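Local coordinates for protein beta-lactamase OXA-2 (Salmonella typhimurium, PDB 1K38) that hydrolyses beta-lactam antibiotics, including oxacillin, to substituted beta-amino acids and so confers resistance as a class D serine enzyme, at residues 188-193 against 226-231; 197-202 against 231-236. All blocks are in the same frame, centred on the assembly; numbering follows the deposited sequence.

Strand 184-192 comes first along the chain and supplies 188-193; after a short turn strand 196-205 runs back beside it and supplies 197-202. Strand 208-217 and a connecting loop follow, and the last helix, 226-238, near the C terminus, returns to both. Contact 1 closes a loop of 32 residues between 188-193 and 226-231, contact 2 one of 28 between 197-202 and 231-236. The loops cross rather than nest, and Ile-231 belongs to both helical segments. Together they lay the C-terminal helix on the mixed sheet, contact 1 at the substrate-binding strand and contact 2 on its neighbour, where Trp-199 packs against Thr-190.

Contact 1. Residues 188-193 against 226-231; sequences AKTGWE and FKREAI. With FMT (formic acid), chain C.
Arg-228 reaches from the helix to the strand, and its NH1 donates to the carbonyl O of Gly-191 at 2.9 Å. The bond is bent: the N-H...O angle is 135°, and the donor stands above the carbonyl plane, although the oxygen lies in the plane of the guanidinium. Formic acid, probably from the crystallisation liquor, takes a second bond at the guanidinium edge, with NH1 2.6 Å from its O1. NH2 adds a weak bond to the same oxygen. Thr-190 covers one guanidinium face, its CG2 3.9 Å above the plane and over the centre, while CB of Thr-190 lies 3.6 Å from NH1. With chi1 at 54°, OG1 of Thr-190 is turned from the arginine toward formic acid and donates to its O2 at 2.7 Å; Ser-99 OG also hydrogen-bonds it. Two residues on from Thr-190, CB of Trp-192 approaches NH1 obliquely, and the indole leads off to hydrogen-bond Thr-218 through NE1. Further out, the arginine chain, bent at chi3 (-59°), is held by a hydrogen bond from NE to the carbonyl O of Leu-225, which limits rotation of the guanidinium. The chain of Lys-189, bent at chi2 and chi4, curls round to place NZ 2.9 Å from the carbonyl O of Thr-190, and also bonds Ser-99. The strand residues Lys-189, Thr-190 and Gly-191 form the Lys-Thr-Gly motif of penicillin-recognising serine enzymes and are assigned to substrate binding by similarity; Gly-191 lies close to Ser-51, the predicted acylated serine. An arginine edge and a threonine hydroxyl that grip one small carboxylic group are consistent with a site for the carboxylate of a beta-lactam, where the positive charge of Arg-228 would probably favour an anion.

Contact 2. Residues 197-202 against 231-236; sequences GWWVGW and IVRAIL
Apolar packing joins Trp-199 of the strand to Val-232 of the helix, the residues of the two segments whose CA atoms lie nearest each other, 7.9 Å apart. The valine meets the indole at its edge: CB of Val-232 lies in the ring plane, 3.5 Å from CE3 of Trp-199. Both methyl groups share the approach, CG1 being 3.7 Å from CZ3 of Trp-199 and CG2 the same distance from CE3. With CG anti to the backbone N (chi1 -160°) the indole is carried toward the helix, its six-membered ring leading. Val-232 also rests on Phe-212 and Leu-214 of the adjoining strand 208-217, and the Trp-199 ring meets that of Phe-212 with planes at about 50°. This is the alpha/beta domain of the penicillin-recognising serine enzyme fold, in which the C-terminal helix lies on one face of the sheet; on the other face, Val-200 packs against Gln-150 and Leu-154 of helix 147-158. The second kind of contact is between arginine and indole. Arg-233 extends from CG to NE and places one guanidinium face over CH2 of Trp-199, which is 4.0 Å from its NE and 4.1 Å from its NH2. The two planes are inclined by 30°, and NE reaches the ring obliquely. Farther back in the same side chain, CG of Arg-233 lies 4.1 Å from CZ3 of Trp-199. Charge pairing sets the guanidinium: NE forms a salt bridge with Glu-229, one helical turn earlier, and NH2 forms another with Glu-179 of strand 177-181, at one edge of the sheet within this chain. Arg-182 of the second subunit packs against Arg-233 and forms its own salt bridge with Glu-229.

Contact 1. Residues 188-193 against 226-231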
loop_
_atom_site.group_PDB
_atom_site.type_symbol
_atom_site.label_atom_id
_atom_site.label_comp_id
_atom_site.label_asym_id
_atom_site.label_seq_id
_atom_site.Cartn_x
_atom_site.Cartn_y
_atom_site.Cartn_z
ATOM N N ALA A 188 2.915 -9.388 1.333
ATOM C CA ALA A 188 3.671 -10.622 1.490
ATOM C C ALA A 188 4.944 -10.673 0.665
ATOM O O ALA A 188 5.208 -9.800 -0.159
ATOM C CB ALA A 188 2.779 -11.799 1.135
ATOM N N LYS A 189 5.733 -11.716 0.902
ATOM C CA LYS A 189 6.982 -11.919 0.179
ATOM C C LYS A 189 7.272 -13.407 0.049
ATOM O O LYS A 189 7.207 -14.152 1.029
ATOM C CB LYS A 189 8.146 -11.249 0.914
ATOM C CG LYS A 189 9.475 -11.331 0.166
ATOM C CD LYS A 189 9.501 -10.353 -1.002
ATOM C CE LYS A 189 10.552 -10.744 -2.031
ATOM N NZ LYS A 189 10.139 -11.967 -2.780
ATOM N N THR A 190 7.587 -13.836 -1.168
ATOM C CA THR A 190 7.920 -15.230 -1.413
ATOM C C THR A 190 9.421 -15.436 -1.283
ATOM O O THR A 190 10.205 -14.481 -1.297
ATOM C CB THR A 190 7.534 -15.659 -2.832
ATOM O OG1 THR A 190 8.135 -14.759 -3.769
ATOM C CG2 THR A 190 6.035 -15.656 -3.011
ATOM N N GLY A 191 9.809 -16.697 -1.154
ATOM C CA GLY A 191 11.212 -17.047 -1.064
ATOM C C GLY A 191 11.419 -18.459 -1.577
ATOM O O GLY A 191 10.533 -19.305 -1.437
ATOM N N TRP A 192 12.570 -18.703 -2.201
ATOM C CA TRP A 192 12.923 -20.030 -2.704
ATOM C C TRP A 192 14.424 -20.109 -2.917
ATOM O O TRP A 192 15.001 -19.266 -3.600
ATOM C CB TRP A 192 12.223 -20.342 -4.031
ATOM C CG TRP A 192 12.508 -21.739 -4.519
ATOM C CD1 TRP A 192 12.323 -22.902 -3.824
ATOM C CD2 TRP A 192 13.012 -22.121 -5.808
ATOM N NE1 TRP A 192 12.679 -23.981 -4.596
ATOM C CE2 TRP A 192 13.105 -23.532 -5.818
ATOM C CE3 TRP A 192 13.395 -21.409 -6.954
ATOM C CZ2 TRP A 192 13.562 -24.247 -6.933
ATOM C CZ3 TRP A 192 13.850 -22.120 -8.064
ATOM C CH2 TRP A 192 13.929 -23.525 -8.043
ATOM N N GLU A 193 15.060 -21.116 -2.330
ATOM C CA GLU A 193 16.495 -21.265 -2.509
ATOM C C GLU A 193 16.860 -22.604 -3.136
ATOM O O GLU A 193 18.009 -23.032 -3.075
ATOM C CB GLU A 193 17.231 -21.061 -1.179
ATOM C CG GLU A 193 16.602 -21.726 0.032
ATOM C CD GLU A 193 16.595 -23.232 -0.061
ATOM O OE1 GLU A 193 15.849 -23.772 -0.901
ATOM O OE2 GLU A 193 17.342 -23.875 0.707
ATOM N N PHE A 226 4.020 -22.835 -6.956
ATOM C CA PHE A 226 2.643 -22.351 -6.896
ATOM C C PHE A 226 1.946 -22.786 -5.607
ATOM O O PHE A 226 0.986 -22.154 -5.166
ATOM C CB PHE A 226 1.827 -22.854 -8.097
ATOM C CG PHE A 226 1.377 -24.286 -7.973
ATOM C CD1 PHE A 226 2.255 -25.338 -8.234
ATOM C CD2 PHE A 226 0.077 -24.581 -7.567
ATOM C CE1 PHE A 226 1.841 -26.664 -8.093
ATOM C CE2 PHE A 226 -0.343 -25.905 -7.423
ATOM C CZ PHE A 226 0.543 -26.943 -7.687
ATOM N N LYS A 227 2.435 -23.866 -5.007
ATOM C CA LYS A 227 1.844 -24.406 -3.788
ATOM C C LYS A 227 1.958 -23.479 -2.586
ATOM O O LYS A 227 1.159 -23.568 -1.655
ATOM C CB LYS A 227 2.488 -25.752 -3.449
ATOM C CG LYS A 227 2.361 -26.780 -4.559
ATOM C CD LYS A 227 3.071 -28.061 -4.184
ATOM C CE LYS A 227 2.956 -29.095 -5.291
ATOM N NZ LYS A 227 3.532 -30.399 -4.866
ATOM N N ARG A 228 2.956 -22.603 -2.599
ATOM C CA ARG A 228 3.154 -21.680 -1.489
ATOM C C ARG A 228 1.911 -20.826 -1.286
ATOM O O ARG A 228 1.316 -20.823 -0.205
ATOM C CB ARG A 228 4.376 -20.801 -1.754
ATOM C CG ARG A 228 5.681 -21.591 -1.839
ATOM C CD ARG A 228 6.842 -20.708 -2.252
ATOM N NE ARG A 228 6.600 -20.080 -3.552
ATOM C CZ ARG A 228 7.450 -19.260 -4.158
ATOM N NH1 ARG A 228 8.609 -18.959 -3.585
ATOM N NH2 ARG A 228 7.136 -18.734 -5.337
ATOM N N GLU A 229 1.505 -20.109 -2.328
ATOM C CA GLU A 229 0.311 -19.279 -2.231
ATOM C C GLU A 229 -0.977 -20.098 -2.186
ATOM O O GLU A 229 -1.934 -19.722 -1.504
ATOM C CB GLU A 229 0.241 -18.291 -3.402
ATOM C CG GLU A 229 1.144 -17.079 -3.246
ATOM C CD GLU A 229 0.754 -15.935 -4.172
ATOM O OE1 GLU A 229 -0.461 -15.694 -4.349
ATOM O OE2 GLU A 229 1.661 -15.264 -4.708
ATOM N N ALA A 230 -1.009 -21.222 -2.895
ATOM C CA ALA A 230 -2.215 -22.043 -2.915
ATOM C C ALA A 230 -2.612 -22.519 -1.520
ATOM O O ALA A 230 -3.773 -22.419 -1.130
ATOM C CB ALA A 230 -2.024 -23.236 -3.845
ATOM N N ILE A 231 -1.648 -23.043 -0.772
ATOM C CA ILE A 231 -1.927 -23.534 0.570
ATOM C C ILE A 231 -2.316 -22.401 1.521
ATOM O O ILE A 231 -3.315 -22.497 2.231
ATOM C CB ILE A 231 -0.709 -24.304 1.132
ATOM C CG1 ILE A 231 -0.443 -25.530 0.252
ATOM C CG2 ILE A 231 -0.968 -24.727 2.577
ATOM C CD1 ILE A 231 0.879 -26.222 0.524
HETATM C C FMT C . 11.157 -16.665 -4.729
HETATM O O1 FMT C . 10.138 -17.649 -5.256
HETATM O O2 FMT C . 10.616 -15.221 -4.750
#

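Contact 2. Residues 197-202 against 231-236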
loop_
_atom_site.group_PDB
_atom_site.type_symbol
_atom_site.label_atom_id
_atom_site.label_comp_id
_atom_site.label_asym_id
_atom_site.label_seq_id
_atom_site.Cartn_x
_atom_site.Cartn_y
_atom_site.Cartn_z
ATOM N N GLY A 197 10.728 -23.549 0.077
ATOM C CA GLY A 197 9.984 -22.394 -0.400
ATOM C C GLY A 197 9.196 -21.726 0.713
ATOM O O GLY A 197 8.679 -22.405 1.600
ATOM N N TRP A 198 9.103 -20.400 0.664
ATOM C CA TRP A 198 8.383 -19.619 1.678
ATOM C C TRP A 198 7.331 -18.677 1.111
ATOM O O TRP A 198 7.372 -18.288 -0.050
ATOM C CB TRP A 198 9.306 -18.639 2.414
ATOM C CG TRP A 198 10.395 -19.127 3.286
ATOM C CD1 TRP A 198 11.689 -19.366 2.925
ATOM C CD2 TRP A 198 10.342 -19.260 4.711
ATOM N NE1 TRP A 198 12.453 -19.627 4.042
ATOM C CE2 TRP A 198 11.650 -19.569 5.151
ATOM C CE3 TRP A 198 9.316 -19.141 5.660
ATOM C CZ2 TRP A 198 11.961 -19.760 6.502
ATOM C CZ3 TRP A 198 9.627 -19.331 7.006
ATOM C CH2 TRP A 198 10.941 -19.637 7.412
ATOM N N TRP A 199 6.397 -18.303 1.978
ATOM C CA TRP A 199 5.446 -17.239 1.684
ATOM C C TRP A 199 5.112 -16.733 3.073
ATOM O O TRP A 199 4.598 -17.475 3.914
ATOM C CB TRP A 199 4.175 -17.653 0.934
ATOM C CG TRP A 199 3.551 -16.415 0.273
ATOM C CD1 TRP A 199 4.230 -15.361 -0.293
ATOM C CD2 TRP A 199 2.159 -16.136 0.071
ATOM N NE1 TRP A 199 3.349 -14.454 -0.833
ATOM C CE2 TRP A 199 2.071 -14.904 -0.626
ATOM C CE3 TRP A 199 0.978 -16.806 0.407
ATOM C CZ2 TRP A 199 0.847 -14.335 -0.992
ATOM C CZ3 TRP A 199 -0.240 -16.239 0.045
ATOM C CH2 TRP A 199 -0.297 -15.016 -0.649
ATOM N N VAL A 200 5.483 -15.486 3.335
ATOM C CA VAL A 200 5.222 -14.878 4.634
ATOM C C VAL A 200 4.626 -13.500 4.416
ATOM O O VAL A 200 4.867 -12.866 3.386
ATOM C CB VAL A 200 6.515 -14.757 5.478
ATOM C CG1 VAL A 200 7.215 -16.111 5.544
ATOM C CG2 VAL A 200 7.444 -13.697 4.895
ATOM N N GLY A 201 3.844 -13.037 5.387
ATOM C CA GLY A 201 3.226 -11.731 5.257
ATOM C C GLY A 201 1.991 -11.639 6.121
ATOM O O GLY A 201 1.910 -12.296 7.154
ATOM N N TRP A 202 1.032 -10.825 5.707
ATOM C CA TRP A 202 -0.205 -10.684 6.461
ATOM C C TRP A 202 -1.280 -10.030 5.618
ATOM O O TRP A 202 -1.004 -9.447 4.567
ATOM C CB TRP A 202 0.023 -9.861 7.747
ATOM C CG TRP A 202 0.318 -8.380 7.555
ATOM C CD1 TRP A 202 -0.594 -7.374 7.354
ATOM C CD2 TRP A 202 1.604 -7.744 7.616
ATOM N NE1 TRP A 202 0.047 -6.155 7.294
ATOM C CE2 TRP A 202 1.393 -6.352 7.452
ATOM C CE3 TRP A 202 2.911 -8.213 7.797
ATOM C CZ2 TRP A 202 2.447 -5.427 7.463
ATOM C CZ3 TRP A 202 3.963 -7.285 7.810
ATOM C CH2 TRP A 202 3.718 -5.913 7.644
ATOM N N ILE A 231 -1.648 -23.043 -0.772
ATOM C CA ILE A 231 -1.927 -23.534 0.570
ATOM C C ILE A 231 -2.316 -22.401 1.521
ATOM O O ILE A 231 -3.315 -22.497 2.231
ATOM C CB ILE A 231 -0.709 -24.304 1.132
ATOM C CG1 ILE A 231 -0.443 -25.530 0.252
ATOM C CG2 ILE A 231 -0.968 -24.727 2.577
ATOM C CD1 ILE A 231 0.879 -26.222 0.524
ATOM N N VAL A 232 -1.536 -21.324 1.535
ATOM C CA VAL A 232 -1.846 -20.207 2.417
ATOM C C VAL A 232 -3.207 -19.594 2.113
ATOM O O VAL A 232 -3.997 -19.337 3.024
ATOM C CB VAL A 232 -0.779 -19.096 2.322
ATOM C CG1 VAL A 232 -1.199 -17.904 3.180
ATOM C CG2 VAL A 232 0.564 -19.628 2.790
ATOM N N ARG A 233 -3.486 -19.350 0.838
ATOM C CA ARG A 233 -4.764 -18.758 0.472
ATOM C C ARG A 233 -5.940 -19.644 0.866
ATOM O O ARG A 233 -6.965 -19.141 1.321
ATOM C CB ARG A 233 -4.804 -18.450 -1.027
ATOM C CG ARG A 233 -3.915 -17.278 -1.433
ATOM C CD ARG A 233 -3.952 -17.056 -2.937
ATOM N NE ARG A 233 -3.098 -15.945 -3.359
ATOM C CZ ARG A 233 -3.480 -14.672 -3.379
ATOM N NH1 ARG A 233 -4.709 -14.338 -3.006
ATOM N NH2 ARG A 233 -2.628 -13.731 -3.768
ATOM N N ALA A 234 -5.791 -20.957 0.703
ATOM C CA ALA A 234 -6.861 -21.885 1.064
ATOM C C ALA A 234 -7.128 -21.788 2.563
ATOM O O ALA A 234 -8.278 -21.728 3.003
ATOM C CB ALA A 234 -6.477 -23.311 0.692
ATOM N N ILE A 235 -6.055 -21.768 3.349
ATOM C CA ILE A 235 -6.185 -21.668 4.797
ATOM C C ILE A 235 -6.767 -20.314 5.209
ATOM O O ILE A 235 -7.684 -20.253 6.032
ATOM C CB ILE A 235 -4.817 -21.907 5.483
ATOM C CG1 ILE A 235 -4.403 -23.369 5.270
ATOM C CG2 ILE A 235 -4.894 -21.572 6.972
ATOM C CD1 ILE A 235 -3.039 -23.732 5.829
ATOM N N LEU A 236 -6.255 -19.229 4.632
ATOM C CA LEU A 236 -6.767 -17.907 4.968
ATOM C C LEU A 236 -8.257 -17.806 4.640
ATOM O O LEU A 236 -9.035 -17.245 5.410
ATOM C CB LEU A 236 -5.988 -16.821 4.222
ATOM C CG LEU A 236 -4.542 -16.605 4.679
ATOM C CD1 LEU A 236 -3.921 -15.464 3.884
ATOM C CD2 LEU A 236 -4.518 -16.291 6.173
#